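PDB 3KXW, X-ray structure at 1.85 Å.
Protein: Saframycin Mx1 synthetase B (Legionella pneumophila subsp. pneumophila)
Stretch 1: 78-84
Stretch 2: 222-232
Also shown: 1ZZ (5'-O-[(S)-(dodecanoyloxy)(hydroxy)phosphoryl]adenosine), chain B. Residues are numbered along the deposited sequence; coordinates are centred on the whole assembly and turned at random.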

ATOM      1  N   LEU A  78     -16.460  -4.915   2.262  1.00 15.48           N
ATOM      2  CA  LEU A  78     -15.208  -5.205   2.971  1.00 14.13           C
ATOM      3  C   LEU A  78     -15.149  -4.451   4.305  1.00 12.11           C
ATOM      4  O   LEU A  78     -14.763  -5.006   5.325  1.00 12.38           O
ATOM      5  CB  LEU A  78     -13.994  -4.887   2.106  1.00 13.86           C
ATOM      6  CG  LEU A  78     -12.611  -4.886   2.781  1.00 15.40           C
ATOM      7  CD1 LEU A  78     -12.324  -6.241   3.446  1.00 15.91           C
ATOM      8  CD2 LEU A  78     -11.556  -4.595   1.732  1.00 15.30           C
ATOM      9  N   ILE A  79     -15.540  -3.185   4.294  1.00 12.77           N
ATOM     10  CA  ILE A  79     -15.456  -2.345   5.499  1.00 13.19           C
ATOM     11  C   ILE A  79     -16.452  -2.798   6.563  1.00 13.95           C
ATOM     12  O   ILE A  79     -16.128  -2.866   7.756  1.00 12.90           O
ATOM     13  CB  ILE A  79     -15.693  -0.859   5.143  1.00 14.39           C
ATOM     14  CG1 ILE A  79     -14.577  -0.356   4.209  1.00 13.00           C
ATOM     15  CG2 ILE A  79     -15.765  -0.014   6.413  1.00 14.42           C
ATOM     16  CD1 ILE A  79     -14.896   1.011   3.513  1.00 13.45           C
ATOM     17  N   GLN A  80     -17.664  -3.131   6.139  1.00 13.15           N
ATOM     18  CA  GLN A  80     -18.651  -3.676   7.082  1.00 14.38           C
ATOM     19  C   GLN A  80     -18.135  -4.980   7.713  1.00 13.96           C
ATOM     20  O   GLN A  80     -18.283  -5.195   8.915  1.00 13.24           O
ATOM     21  CB  GLN A  80     -19.972  -3.944   6.354  1.00 14.36           C
ATOM     22  CG  GLN A  80     -20.631  -2.678   5.793  1.00 16.01           C
ATOM     23  CD  GLN A  80     -21.630  -2.964   4.697  1.00 22.84           C
ATOM     24  OE1 GLN A  80     -21.963  -4.109   4.432  1.00 26.61           O
ATOM     25  NE2 GLN A  80     -22.087  -1.919   4.027  1.00 26.30           N
ATOM     26  N   ALA A  81     -17.558  -5.854   6.890  1.00 12.55           N
ATOM     27  CA  ALA A  81     -17.108  -7.176   7.361  1.00 13.48           C
ATOM     28  C   ALA A  81     -15.947  -7.021   8.332  1.00 12.56           C
ATOM     29  O   ALA A  81     -15.890  -7.695   9.361  1.00 12.18           O
ATOM     30  CB  ALA A  81     -16.720  -8.094   6.166  1.00 11.77           C
ATOM     31  N   PHE A  82     -15.031  -6.107   8.017  1.00 12.24           N
ATOM     32  CA  PHE A  82     -13.884  -5.835   8.878  1.00 11.28           C
ATOM     33  C   PHE A  82     -14.361  -5.364  10.265  1.00 12.47           C
ATOM     34  O   PHE A  82     -13.918  -5.878  11.298  1.00 12.59           O
ATOM     35  CB  PHE A  82     -12.967  -4.786   8.221  1.00 11.84           C
ATOM     36  CG  PHE A  82     -11.659  -4.547   8.968  1.00 11.78           C
ATOM     37  CD1 PHE A  82     -10.523  -5.265   8.642  1.00 12.45           C
ATOM     38  CD2 PHE A  82     -11.581  -3.608   9.986  1.00 13.40           C
ATOM     39  CE1 PHE A  82      -9.303  -5.055   9.324  1.00 12.60           C
ATOM     40  CE2 PHE A  82     -10.365  -3.382  10.677  1.00 13.96           C
ATOM     41  CZ  PHE A  82      -9.235  -4.114  10.338  1.00 13.42           C
ATOM     42  N   LEU A  83     -15.262  -4.392  10.307  1.00 12.18           N
ATOM     43  CA  LEU A  83     -15.721  -3.923  11.604  1.00 13.25           C
ATOM     44  C   LEU A  83     -16.513  -5.039  12.303  1.00 13.18           C
ATOM     45  O   LEU A  83     -16.434  -5.218  13.527  1.00 14.01           O
ATOM     46  CB  LEU A  83     -16.602  -2.677  11.460  1.00 13.54           C
ATOM     47  CG  LEU A  83     -15.839  -1.394  11.143  1.00 18.32           C
ATOM     48  CD1 LEU A  83     -16.821  -0.271  11.029  1.00 21.87           C
ATOM     49  CD2 LEU A  83     -14.878  -1.105  12.264  1.00 19.82           C
ATOM     50  N   GLY A  84     -17.282  -5.781  11.524  1.00 13.47           N
ATOM     51  CA  GLY A  84     -18.069  -6.877  12.069  1.00 13.50           C
ATOM     52  C   GLY A  84     -17.150  -7.879  12.771  1.00 14.81           C
ATOM     53  O   GLY A  84     -17.480  -8.379  13.846  1.00 13.02           O
TER
HETATM   54  P   1ZZ B 589       4.439  -1.876   4.058  1.00 27.29           P
HETATM   55  C1  1ZZ B 589      -4.553   9.519   5.881  1.00 19.84           C
HETATM   56  N1  1ZZ B 589       8.763   2.595   2.436  1.00 20.73           N
HETATM   57  O1  1ZZ B 589       4.275   1.178   2.933  1.00 26.48           O
HETATM   58  C2  1ZZ B 589      -3.348   8.869   5.189  1.00 15.74           C
HETATM   59  N2  1ZZ B 589       7.718   4.473   3.050  1.00 16.13           N
HETATM   60  O2  1ZZ B 589       3.576  -0.500   4.417  1.00 30.34           O
HETATM   61  C3  1ZZ B 589      -2.172   8.663   6.153  1.00 16.89           C
HETATM   62  N3  1ZZ B 589      10.887   3.705   1.372  1.00 19.79           N
HETATM   63  O3  1ZZ B 589       4.560  -2.680   5.256  1.00 24.51           O
HETATM   64  C4  1ZZ B 589      -1.173   7.644   5.585  1.00 16.04           C
HETATM   65  N4  1ZZ B 589      10.767   6.110   1.476  1.00 18.51           N
HETATM   66  O4  1ZZ B 589       3.640  -2.677   2.907  1.00 35.96           O
HETATM   67  C5  1ZZ B 589       0.208   7.722   6.257  1.00 16.60           C
HETATM   68  N5  1ZZ B 589       9.051   7.322   2.498  1.00 15.58           N
HETATM   69  O5  1ZZ B 589       5.943  -1.502   3.441  1.00 25.13           O
HETATM   70  C6  1ZZ B 589       1.152   6.754   5.529  1.00 17.21           C
HETATM   71  O6  1ZZ B 589       7.855   0.288   2.336  1.00 23.97           O
HETATM   72  C7  1ZZ B 589       2.668   6.683   5.835  1.00 15.61           C
HETATM   73  O7  1ZZ B 589      10.694  -0.064   2.872  1.00 23.57           O
HETATM   74  C8  1ZZ B 589       3.576   5.789   4.966  1.00 15.64           C
HETATM   75  O8  1ZZ B 589       9.704  -0.758   5.034  1.00 20.22           O
HETATM   76  C9  1ZZ B 589       3.493   4.342   5.476  1.00 17.50           C
HETATM   77  C10 1ZZ B 589       3.723   3.268   4.387  1.00 18.02           C
HETATM   78  C11 1ZZ B 589       3.336   1.884   4.981  1.00 20.47           C
HETATM   79  C12 1ZZ B 589       4.157   0.794   4.265  1.00 25.25           C
HETATM   80  C13 1ZZ B 589       6.823  -0.646   4.136  1.00 26.53           C
HETATM   81  C14 1ZZ B 589       7.994  -0.464   3.393  1.00 23.64           C
HETATM   82  C15 1ZZ B 589       9.166   0.166   4.231  1.00 20.57           C
HETATM   83  C16 1ZZ B 589       9.991   0.669   3.331  1.00 24.15           C
HETATM   84  C17 1ZZ B 589       9.038   1.229   2.390  1.00 22.07           C
HETATM   85  C18 1ZZ B 589       7.602   3.199   3.067  1.00 19.13           C
HETATM   86  C19 1ZZ B 589       8.996   4.781   2.339  1.00 18.63           C
HETATM   87  C20 1ZZ B 589       9.613   3.677   2.035  1.00 18.59           C
HETATM   88  C21 1ZZ B 589      11.429   4.858   1.060  1.00 18.74           C
HETATM   89  C22 1ZZ B 589       9.678   6.103   2.053  1.00 17.34           C
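Stretch 2 (222-232) GLIGCILTPIY

Stretch 2 is helical throughout and crosses the helix of stretch 1 at a signed angle of -73°. The axes approach to 11.9 Å, a wide spacing filled by branched aliphatic side chains and one phenylalanine. The backbones are nearest at Ile79 and Ile227, whose CA atoms lie 8.1 Å apart. The contact is entirely apolar, with no hydrogen bond between the helices, and buries 299 Å² in total.

Stretch 2 is not a regular helix. A wider pi-type turn spans 222-228, with Leu228 N bonded to Leu223 O at 3.0 Å. Just past it, Thr229 N bonds to Ile224 O at 3.0 Å. Pro230 has no amide hydrogen, so its N makes no bond to the turn before, and the helix is kinked there. Thr229 is m in chi1, which lets its OG1 donate to Ile224 O at 2.8 Å.

Ile79, Ile227 and Ile231 all point toward the opposite helix and share the m, t conformation. This rotamer is common for isoleucine in helices, because it keeps both gamma carbons clear of the backbone. Ile79 CD1 meets Ile227 CG2 at 3.9 Å, while Ile79 CG2 meets Ile231 CD1 at 4.0 Å. Ile79 CG2 also lies 4.2 Å from Ile227 CG2.

Phe82 points its CA-to-CB bond toward stretch 2. It is t in chi1, with chi2 at 92°. Phe82 CE1 lies 3.9 Å from Leu223 CD2, and Phe82 CE2 lies 3.8 Å from Leu228 CD1. Both leucines approach the ring obliquely. Leu223 points toward stretch 1 and is t, p; Leu228 starts sideways and is m, t, so its end comes nearer. Leu83 does likewise, bringing CD1 to 4.5 Å from Ile231 CD1.

Gly225 contacts the ligand instead: its O is 3.2 Å from 1ZZ C1. An ideal CB here would clash with 1ZZ C2 at 3.0 Å.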

ATOM      1  N   GLY A 222      -3.969   2.117   2.581  1.00 15.46           N
ATOM      2  CA  GLY A 222      -5.343   2.272   2.136  1.00 14.55           C
ATOM      3  C   GLY A 222      -6.349   1.806   3.184  1.00 16.45           C
ATOM      4  O   GLY A 222      -7.492   2.267   3.195  1.00 16.25           O
ATOM      5  N   LEU A 223      -5.939   0.888   4.063  1.00 14.70           N
ATOM      6  CA  LEU A 223      -6.825   0.420   5.135  1.00 14.83           C
ATOM      7  C   LEU A 223      -6.728   1.344   6.362  1.00 14.13           C
ATOM      8  O   LEU A 223      -7.719   1.934   6.790  1.00 13.73           O
ATOM      9  CB  LEU A 223      -6.466  -1.027   5.546  1.00 14.86           C
ATOM     10  CG  LEU A 223      -7.193  -1.534   6.801  1.00 15.71           C
ATOM     11  CD1 LEU A 223      -8.712  -1.463   6.637  1.00 14.38           C
ATOM     12  CD2 LEU A 223      -6.743  -2.950   7.189  1.00 16.70           C
ATOM     13  N   ILE A 224      -5.519   1.481   6.911  1.00 13.12           N
ATOM     14  CA  ILE A 224      -5.356   2.171   8.194  1.00 13.22           C
ATOM     15  C   ILE A 224      -5.451   3.690   8.023  1.00 12.85           C
ATOM     16  O   ILE A 224      -6.168   4.366   8.745  1.00 12.67           O
ATOM     17  CB  ILE A 224      -4.041   1.753   8.872  1.00 13.63           C
ATOM     18  CG1 ILE A 224      -4.077   0.229   9.186  1.00 14.36           C
ATOM     19  CG2 ILE A 224      -3.770   2.588  10.125  1.00 12.97           C
ATOM     20  CD1 ILE A 224      -2.773  -0.272   9.739  1.00 17.18           C
ATOM     21  N   GLY A 225      -4.741   4.204   7.029  1.00 12.72           N
ATOM     22  CA  GLY A 225      -4.769   5.620   6.728  1.00 15.28           C
ATOM     23  C   GLY A 225      -6.090   6.124   6.184  1.00 13.89           C
ATOM     24  O   GLY A 225      -6.608   7.132   6.652  1.00 13.81           O
ATOM     25  N   CYS A 226      -6.635   5.452   5.182  1.00 11.96           N
ATOM     26  CA  CYS A 226      -7.718   6.076   4.416  1.00 13.51           C
ATOM     27  C   CYS A 226      -9.127   5.556   4.755  1.00 14.11           C
ATOM     28  O   CYS A 226     -10.116   6.070   4.252  1.00 14.74           O
ATOM     29  CB  CYS A 226      -7.446   5.937   2.920  1.00 14.13           C
ATOM     30  SG  CYS A 226      -5.875   6.694   2.456  1.00 18.67           S
ATOM     31  N   ILE A 227      -9.213   4.547   5.617  1.00 11.95           N
ATOM     32  CA  ILE A 227     -10.530   4.035   6.023  1.00 12.87           C
ATOM     33  C   ILE A 227     -10.700   4.086   7.549  1.00 13.79           C
ATOM     34  O   ILE A 227     -11.641   4.702   8.059  1.00 12.43           O
ATOM     35  CB  ILE A 227     -10.786   2.581   5.531  1.00 13.60           C
ATOM     36  CG1 ILE A 227     -10.749   2.499   4.006  1.00 13.89           C
ATOM     37  CG2 ILE A 227     -12.158   2.064   6.035  1.00 13.79           C
ATOM     38  CD1 ILE A 227     -10.751   1.090   3.446  1.00 16.12           C
ATOM     39  N   LEU A 228      -9.787   3.448   8.269  1.00 12.28           N
ATOM     40  CA  LEU A 228      -9.920   3.359   9.715  1.00 11.28           C
ATOM     41  C   LEU A 228      -9.700   4.700  10.407  1.00 12.91           C
ATOM     42  O   LEU A 228     -10.425   5.026  11.353  1.00 12.49           O
ATOM     43  CB  LEU A 228      -9.044   2.262  10.302  1.00 13.36           C
ATOM     44  CG  LEU A 228      -9.327   0.869   9.720  1.00 11.81           C
ATOM     45  CD1 LEU A 228      -8.383  -0.141  10.357  1.00 14.28           C
ATOM     46  CD2 LEU A 228     -10.805   0.420   9.874  1.00 11.79           C
ATOM     47  N   THR A 229      -8.746   5.488   9.921  1.00 12.02           N
ATOM     48  CA  THR A 229      -8.550   6.819  10.496  1.00 12.25           C
ATOM     49  C   THR A 229      -9.792   7.729  10.370  1.00 12.34           C
ATOM     50  O   THR A 229     -10.203   8.335  11.351  1.00 13.29           O
ATOM     51  CB  THR A 229      -7.282   7.513   9.955  1.00 13.89           C
ATOM     52  OG1 THR A 229      -6.136   6.702  10.260  1.00 14.66           O
ATOM     53  CG2 THR A 229      -7.111   8.891  10.596  1.00 12.75           C
ATOM     54  N   PRO A 230     -10.365   7.854   9.164  1.00 13.44           N
ATOM     55  CA  PRO A 230     -11.581   8.676   9.046  1.00 13.32           C
ATOM     56  C   PRO A 230     -12.744   8.154   9.903  1.00 13.81           C
ATOM     57  O   PRO A 230     -13.471   8.935  10.512  1.00 13.56           O
ATOM     58  CB  PRO A 230     -11.968   8.564   7.554  1.00 14.34           C
ATOM     59  CG  PRO A 230     -10.856   7.883   6.871  1.00 15.73           C
ATOM     60  CD  PRO A 230      -9.855   7.374   7.860  1.00 12.61           C
ATOM     61  N   ILE A 231     -12.947   6.842   9.922  1.00 11.83           N
ATOM     62  CA  ILE A 231     -13.993   6.285  10.781  1.00 13.27           C
ATOM     63  C   ILE A 231     -13.764   6.671  12.257  1.00 13.65           C
ATOM     64  O   ILE A 231     -14.673   7.161  12.939  1.00 14.45           O
ATOM     65  CB  ILE A 231     -14.110   4.745  10.579  1.00 14.91           C
ATOM     66  CG1 ILE A 231     -14.668   4.476   9.177  1.00 13.88           C
ATOM     67  CG2 ILE A 231     -15.033   4.114  11.646  1.00 14.41           C
ATOM     68  CD1 ILE A 231     -14.712   3.000   8.779  1.00 15.23           C
ATOM     69  N   TYR A 232     -12.538   6.470  12.732  1.00 13.07           N
ATOM     70  CA  TYR A 232     -12.120   6.890  14.068  1.00 12.88           C
ATOM     71  C   TYR A 232     -12.322   8.391  14.329  1.00 14.60           C
ATOM     72  O   TYR A 232     -12.763   8.806  15.410  1.00 14.17           O
ATOM     73  CB  TYR A 232     -10.644   6.520  14.224  1.00 14.02           C
ATOM     74  CG  TYR A 232      -9.936   7.115  15.426  1.00 15.00           C
ATOM     75  CD1 TYR A 232     -10.111   6.571  16.692  1.00 15.13           C
ATOM     76  CD2 TYR A 232      -9.073   8.191  15.290  1.00 17.24           C
ATOM     77  CE1 TYR A 232      -9.442   7.089  17.790  1.00 17.32           C
ATOM     78  CE2 TYR A 232      -8.394   8.713  16.379  1.00 17.79           C
ATOM     79  CZ  TYR A 232      -8.585   8.156  17.616  1.00 19.61           C
ATOM     80  OH  TYR A 232      -7.925   8.669  18.694  1.00 22.99           O
TER